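Local coordinates for protein NH(3)-dependent NAD(+) synthetase (PDB 3FIU) that belongs to the NAD synthase family of the HUP clan, with a parallel-sheet alpha/beta fold that binds adenosine monophosphate, pyrophosphate and magnesium, at residues 126-131 / 137-142; 71-76 / 184-189. All coordinates share one frame; numbering follows the deposited sequence. Where two conformers were deposited one is given.

Contact 1: 126-131 / 137-142; sequences MYLYAY and RIVIGT. With AMP (adenosine monophosphate), chain G.
Val139 projects from strand 137-139 onto helix 113-135, and its CG2 methyl sits over the centre of the Tyr129 ring, 3.6 Å from the centroid and only 11° off the normal. This is a CH-pi contact over the face. With CG1 anti to the backbone N (chi1 176°), CG2 covers the ring, and CG1 makes the nearer approach to Leu128 CB, at 4.0 Å.

The polar end of the contact is built differently. Arg137 bends at chi2 (-64°), and Tyr131 CE2 stands 3.9 Å above one face of its guanidinium, so that the ring presents an edge to the flat cation. Tyr131 OH and Arg137 NH2 are 3.6 Å apart and do not bond to each other; instead Tyr131 OH and Arg137 NH1 both hydrogen-bond Thr57 OG1, and NH1 also reaches Phe32 O. Asp162 likewise bridges the segments, taking Tyr129 OH on one oxygen and Val139 N on the other.

Further along the segment, in the nucleotide pocket, Thr142 OG1 lies 2.5 Å from O3' of AMP, so close that the details of the bond remain doubtful. Helix and strand thus meet directly by apolar packing and by the Tyr131 edge on the guanidinium, while hydrogen bonding is left to third residues.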
# COMPACT_ATOMS: atom_id res chain seq x y z
N MET A 126 3.19 6.74 4.10
CA MET A 126 3.51 6.46 5.50
C MET A 126 3.18 7.66 6.39
O MET A 126 2.55 7.51 7.42
CB MET A 126 5.00 6.11 5.66
CG MET A 126 5.35 4.69 5.15
SD MET A 126 7.04 4.20 5.46
CE MET A 126 7.17 4.41 7.24
N TYR A 127 3.60 8.85 5.96
CA TYR A 127 3.27 10.07 6.70
C TYR A 127 1.78 10.24 6.89
O TYR A 127 1.31 10.49 8.00
CB TYR A 127 3.86 11.32 6.02
CG TYR A 127 5.32 11.43 6.27
CD1 TYR A 127 5.81 11.88 7.51
CD2 TYR A 127 6.24 11.08 5.27
CE1 TYR A 127 7.18 11.99 7.73
CE2 TYR A 127 7.58 11.18 5.48
CZ TYR A 127 8.05 11.61 6.73
OH TYR A 127 9.38 11.68 6.91
N LEU A 128 1.04 10.16 5.79
CA LEU A 128 -0.42 10.28 5.82
C LEU A 128 -1.11 9.32 6.76
O LEU A 128 -1.99 9.74 7.53
CB LEU A 128 -1.00 10.14 4.40
CG LEU A 128 -0.59 11.30 3.48
CD1 LEU A 128 -0.86 10.92 2.05
CD2 LEU A 128 -1.32 12.59 3.86
N TYR A 129 -0.73 8.05 6.70
CA TYR A 129 -1.26 7.01 7.59
C TYR A 129 -0.80 7.14 9.05
O TYR A 129 -1.55 6.80 9.93
CB TYR A 129 -0.97 5.60 7.00
CG TYR A 129 -2.05 5.28 5.98
CD1 TYR A 129 -1.87 5.57 4.61
CD2 TYR A 129 -3.32 4.83 6.41
CE1 TYR A 129 -2.90 5.36 3.69
CE2 TYR A 129 -4.33 4.61 5.51
CZ TYR A 129 -4.13 4.87 4.15
OH TYR A 129 -5.18 4.66 3.26
N ALA A 130 0.43 7.59 9.29
CA ALA A 130 0.86 7.89 10.67
C ALA A 130 -0.02 8.99 11.27
O ALA A 130 -0.46 8.88 12.44
CB ALA A 130 2.34 8.34 10.71
N TYR A 131 -0.27 10.05 10.50
CA TYR A 131 -1.16 11.12 10.98
C TYR A 131 -2.59 10.60 11.19
O TYR A 131 -3.19 10.81 12.25
CB TYR A 131 -1.20 12.31 9.99
CG TYR A 131 -2.00 13.47 10.55
CD1 TYR A 131 -1.39 14.46 11.31
CD2 TYR A 131 -3.39 13.54 10.37
CE1 TYR A 131 -2.13 15.51 11.86
CE2 TYR A 131 -4.14 14.58 10.92
CZ TYR A 131 -3.49 15.56 11.68
OH TYR A 131 -4.22 16.61 12.22
N ARG A 137 -8.32 9.92 11.38
CA ARG A 137 -8.74 10.48 10.10
C ARG A 137 -8.75 9.41 9.04
O ARG A 137 -8.14 8.36 9.23
CB ARG A 137 -7.76 11.57 9.63
CG ARG A 137 -7.56 12.73 10.64
CD ARG A 137 -8.84 13.55 10.91
NE ARG A 137 -8.57 14.59 11.90
CZ ARG A 137 -8.02 15.77 11.62
NH1 ARG A 137 -7.73 16.11 10.36
NH2 ARG A 137 -7.79 16.64 12.61
N ILE A 138 -9.41 9.67 7.92
CA ILE A 138 -9.18 8.84 6.73
C ILE A 138 -8.34 9.56 5.68
O ILE A 138 -8.38 10.78 5.61
CB ILE A 138 -10.46 8.25 6.13
CG1 ILE A 138 -11.49 9.34 5.77
CG2 ILE A 138 -11.03 7.25 7.10
CD1 ILE A 138 -12.71 8.77 4.96
N VAL A 139 -7.57 8.80 4.90
CA VAL A 139 -6.63 9.36 3.93
C VAL A 139 -7.33 9.51 2.60
O VAL A 139 -7.78 8.52 1.99
CB VAL A 139 -5.37 8.44 3.75
CG1 VAL A 139 -4.45 9.02 2.66
CG2 VAL A 139 -4.65 8.29 5.06
N ILE A 140 -7.42 10.75 2.13
CA ILE A 140 -7.99 11.02 0.81
C ILE A 140 -6.95 10.83 -0.28
O ILE A 140 -5.92 11.53 -0.29
CB ILE A 140 -8.49 12.46 0.72
CG1 ILE A 140 -9.62 12.69 1.73
CG2 ILE A 140 -8.93 12.73 -0.76
CD1 ILE A 140 -10.15 14.10 1.77
N GLY A 141 -7.21 9.90 -1.20
CA GLY A 141 -6.37 9.72 -2.38
C GLY A 141 -6.87 10.63 -3.50
O GLY A 141 -8.06 10.88 -3.61
N THR A 142 -5.94 11.12 -4.32
CA THR A 142 -6.28 12.20 -5.27
C THR A 142 -6.37 11.75 -6.73
O THR A 142 -6.56 12.58 -7.62
CB THR A 142 -5.25 13.34 -5.20
OG1 THR A 142 -4.00 12.84 -5.64
CG2 THR A 142 -5.13 13.91 -3.76
P AMP G . 1.02 13.36 -8.82
O1P AMP G . -0.31 12.96 -9.44
O2P AMP G . 2.07 12.24 -8.91
O3P AMP G . 1.57 14.71 -9.15
O5' AMP G . 0.77 13.38 -7.22
C5' AMP G . -0.03 12.34 -6.62
C4' AMP G . -0.36 12.75 -5.20
O4' AMP G . 0.76 12.58 -4.32
C3' AMP G . -0.69 14.24 -5.06
O3' AMP G . -2.04 14.44 -5.45
C2' AMP G . -0.47 14.46 -3.56
O2' AMP G . -1.63 14.07 -2.80
C1' AMP G . 0.71 13.53 -3.26
N9 AMP G . 1.96 14.31 -3.31
C8 AMP G . 2.84 14.39 -4.34
N7 AMP G . 3.88 15.22 -4.05
C5 AMP G . 3.63 15.71 -2.81
C6 AMP G . 4.34 16.62 -1.89
N6 AMP G . 5.48 17.23 -2.26
N1 AMP G . 3.75 16.82 -0.69
C2 AMP G . 2.59 16.25 -0.30
N3 AMP G . 1.89 15.38 -1.08
C4 AMP G . 2.39 15.10 -2.32

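Contact 2: 71-76 / 184-189; sequences MQDALE and PKNILD
Asp73 and Asn186 meet through a single well-formed hydrogen bond between helix 68-81 and the short helix 185-189. Asn186 ND2 donates to Asp73 OD1 at 2.7 Å with an N-H...O angle of 163°, approaching the syn lone pair, on the side of the other carboxylate oxygen. The acceptor lies almost in the amide plane, although the two flat groups are turned 65° against each other. The Asn186 amide gets there because its CG lies roughly anti to the backbone N and beside the carbonyl carbon (chi1 -160°), carrying ND2 across to the neighbouring helix. The carboxylate has further partners: Lys190 forms a salt bridge with OD1 and Gln69 donates to OD2, which would fix its rotation and probably stabilise its negative charge.

Beside this polar bond, Ile187 keeps CG1 opposite its carbonyl carbon and next to the backbone N, as Asp73 does with CG, and so directs its longer branch at the aspartate. CG1 lies 3.8 Å from Asp73 CB, and the terminal CD1 continues to 3.7 Å from the carbonyl atom Asp73 O.

Toward the solvent, Glu76 stretches its chain almost straight and slides past the Pro184 ring in the opposite direction, bringing OE2 to 3.5 Å from Pro184 CB. Pro184 occupies the N-cap position of helix 185-189.

Since Ile187 also touches Ile40 and Ala43, the short helix rests on both helices 68-81 and 40-51, the connecting helices of successive beta-alpha-beta crossovers in this Rossmann-like HUP fold.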
# COMPACT_ATOMS: atom_id res chain seq x y z
N MET A 71 5.62 23.83 -3.11
CA MET A 71 5.38 23.95 -1.68
C MET A 71 4.67 25.27 -1.39
O MET A 71 3.73 25.29 -0.59
CB MET A 71 6.67 23.88 -0.88
CG MET A 71 6.46 23.91 0.63
SD MET A 71 8.00 24.19 1.53
CE MET A 71 8.07 25.95 1.33
N GLN A 72 5.12 26.36 -2.02
CA GLN A 72 4.52 27.69 -1.77
C GLN A 72 3.05 27.76 -2.18
O GLN A 72 2.22 28.33 -1.47
CB GLN A 72 5.35 28.83 -2.41
CG GLN A 72 6.78 28.85 -1.88
CD GLN A 72 7.67 29.92 -2.48
OE1 GLN A 72 8.30 30.68 -1.75
NE2 GLN A 72 7.77 29.96 -3.82
N ASP A 73 2.73 27.15 -3.33
CA ASP A 73 1.34 27.11 -3.80
C ASP A 73 0.45 26.28 -2.88
O ASP A 73 -0.69 26.65 -2.61
CB ASP A 73 1.28 26.53 -5.22
CG ASP A 73 1.78 27.51 -6.28
OD1 ASP A 73 2.00 27.04 -7.44
OD2 ASP A 73 1.99 28.70 -5.97
N ALA A 74 0.97 25.15 -2.41
CA ALA A 74 0.22 24.33 -1.43
C ALA A 74 -0.05 25.15 -0.14
O ALA A 74 -1.14 25.11 0.42
CB ALA A 74 1.00 23.07 -1.10
N LEU A 75 0.98 25.84 0.33
CA LEU A 75 0.86 26.70 1.51
C LEU A 75 -0.16 27.79 1.28
O LEU A 75 -0.97 28.07 2.15
CB LEU A 75 2.21 27.34 1.87
CG LEU A 75 3.12 26.54 2.80
CD1 LEU A 75 4.51 27.22 2.94
CD2 LEU A 75 2.43 26.34 4.15
N GLU A 76 -0.11 28.40 0.09
CA GLU A 76 -1.11 29.40 -0.25
C GLU A 76 -2.55 28.86 -0.12
O GLU A 76 -3.41 29.51 0.49
CB GLU A 76 -0.87 29.97 -1.65
CG GLU A 76 -1.86 31.12 -1.92
CD GLU A 76 -1.63 31.83 -3.22
OE1 GLU A 76 -0.45 31.92 -3.64
OE2 GLU A 76 -2.62 32.28 -3.82
N PRO A 184 -6.16 28.70 -6.05
CA PRO A 184 -5.27 29.73 -6.60
C PRO A 184 -4.85 29.54 -8.05
O PRO A 184 -4.51 28.44 -8.52
CB PRO A 184 -4.05 29.65 -5.68
CG PRO A 184 -4.67 29.32 -4.38
CD PRO A 184 -5.68 28.25 -4.73
N LYS A 185 -4.88 30.67 -8.75
CA LYS A 185 -4.56 30.74 -10.17
C LYS A 185 -3.33 29.96 -10.63
O LYS A 185 -3.39 29.30 -11.67
CB LYS A 185 -4.45 32.21 -10.59
CG LYS A 185 -4.09 32.42 -12.04
CD LYS A 185 -4.11 33.91 -12.40
CE LYS A 185 -3.60 34.16 -13.82
NZ LYS A 185 -4.44 33.44 -14.84
N ASN A 186 -2.19 30.07 -9.92
CA ASN A 186 -1.00 29.32 -10.35
C ASN A 186 -1.18 27.81 -10.38
O ASN A 186 -0.58 27.12 -11.22
CB ASN A 186 0.26 29.64 -9.55
CG ASN A 186 1.50 29.26 -10.31
OD1 ASN A 186 1.71 29.73 -11.43
ND2 ASN A 186 2.31 28.38 -9.75
N ILE A 187 -2.02 27.30 -9.48
CA ILE A 187 -2.33 25.86 -9.44
C ILE A 187 -3.21 25.50 -10.65
O ILE A 187 -2.96 24.49 -11.32
CB ILE A 187 -3.01 25.50 -8.13
CG1 ILE A 187 -2.01 25.76 -6.97
CG2 ILE A 187 -3.51 24.02 -8.12
CD1 ILE A 187 -2.65 25.57 -5.57
N LEU A 188 -4.20 26.35 -10.93
CA LEU A 188 -5.03 26.19 -12.14
C LEU A 188 -4.19 26.17 -13.42
O LEU A 188 -4.48 25.41 -14.33
CB LEU A 188 -6.09 27.31 -12.24
CG LEU A 188 -7.21 27.34 -11.17
CD1 LEU A 188 -8.19 28.50 -11.40
CD2 LEU A 188 -7.98 26.01 -11.08
N ASP A 189 -3.17 27.02 -13.48
CA ASP A 189 -2.46 27.27 -14.74
C ASP A 189 -1.23 26.42 -14.97
O ASP A 189 -0.75 26.33 -16.11
CB ASP A 189 -2.05 28.75 -14.83
CG ASP A 189 -3.24 29.69 -14.94
OD1 ASP A 189 -4.39 29.22 -15.08
OD2 ASP A 189 -3.03 30.92 -14.87

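Contacts 1 and 2 lie on opposite faces of the parallel sheet, which runs in the order 84-87, 56-60, 31-35, 137-139. Helix 113-135 covers one face; helices 40-51 and 68-81 cover the other, with 185-189 added outside them. Along the chain, segment 71-76 comes first, contact 1 is a local helix-to-strand return, and 184-189 then comes back to 71-76 from far along the sequence. The centres are 21 Å apart and the nearest atoms about 11 Å. Strand 56-60 touches both contacts, through Leu59 and Ile60. With Thr142 in the AMP pocket and the side chain of Ile187 about 7 Å from pyrophosphate, the contacts secure helices on the two faces near the ligands.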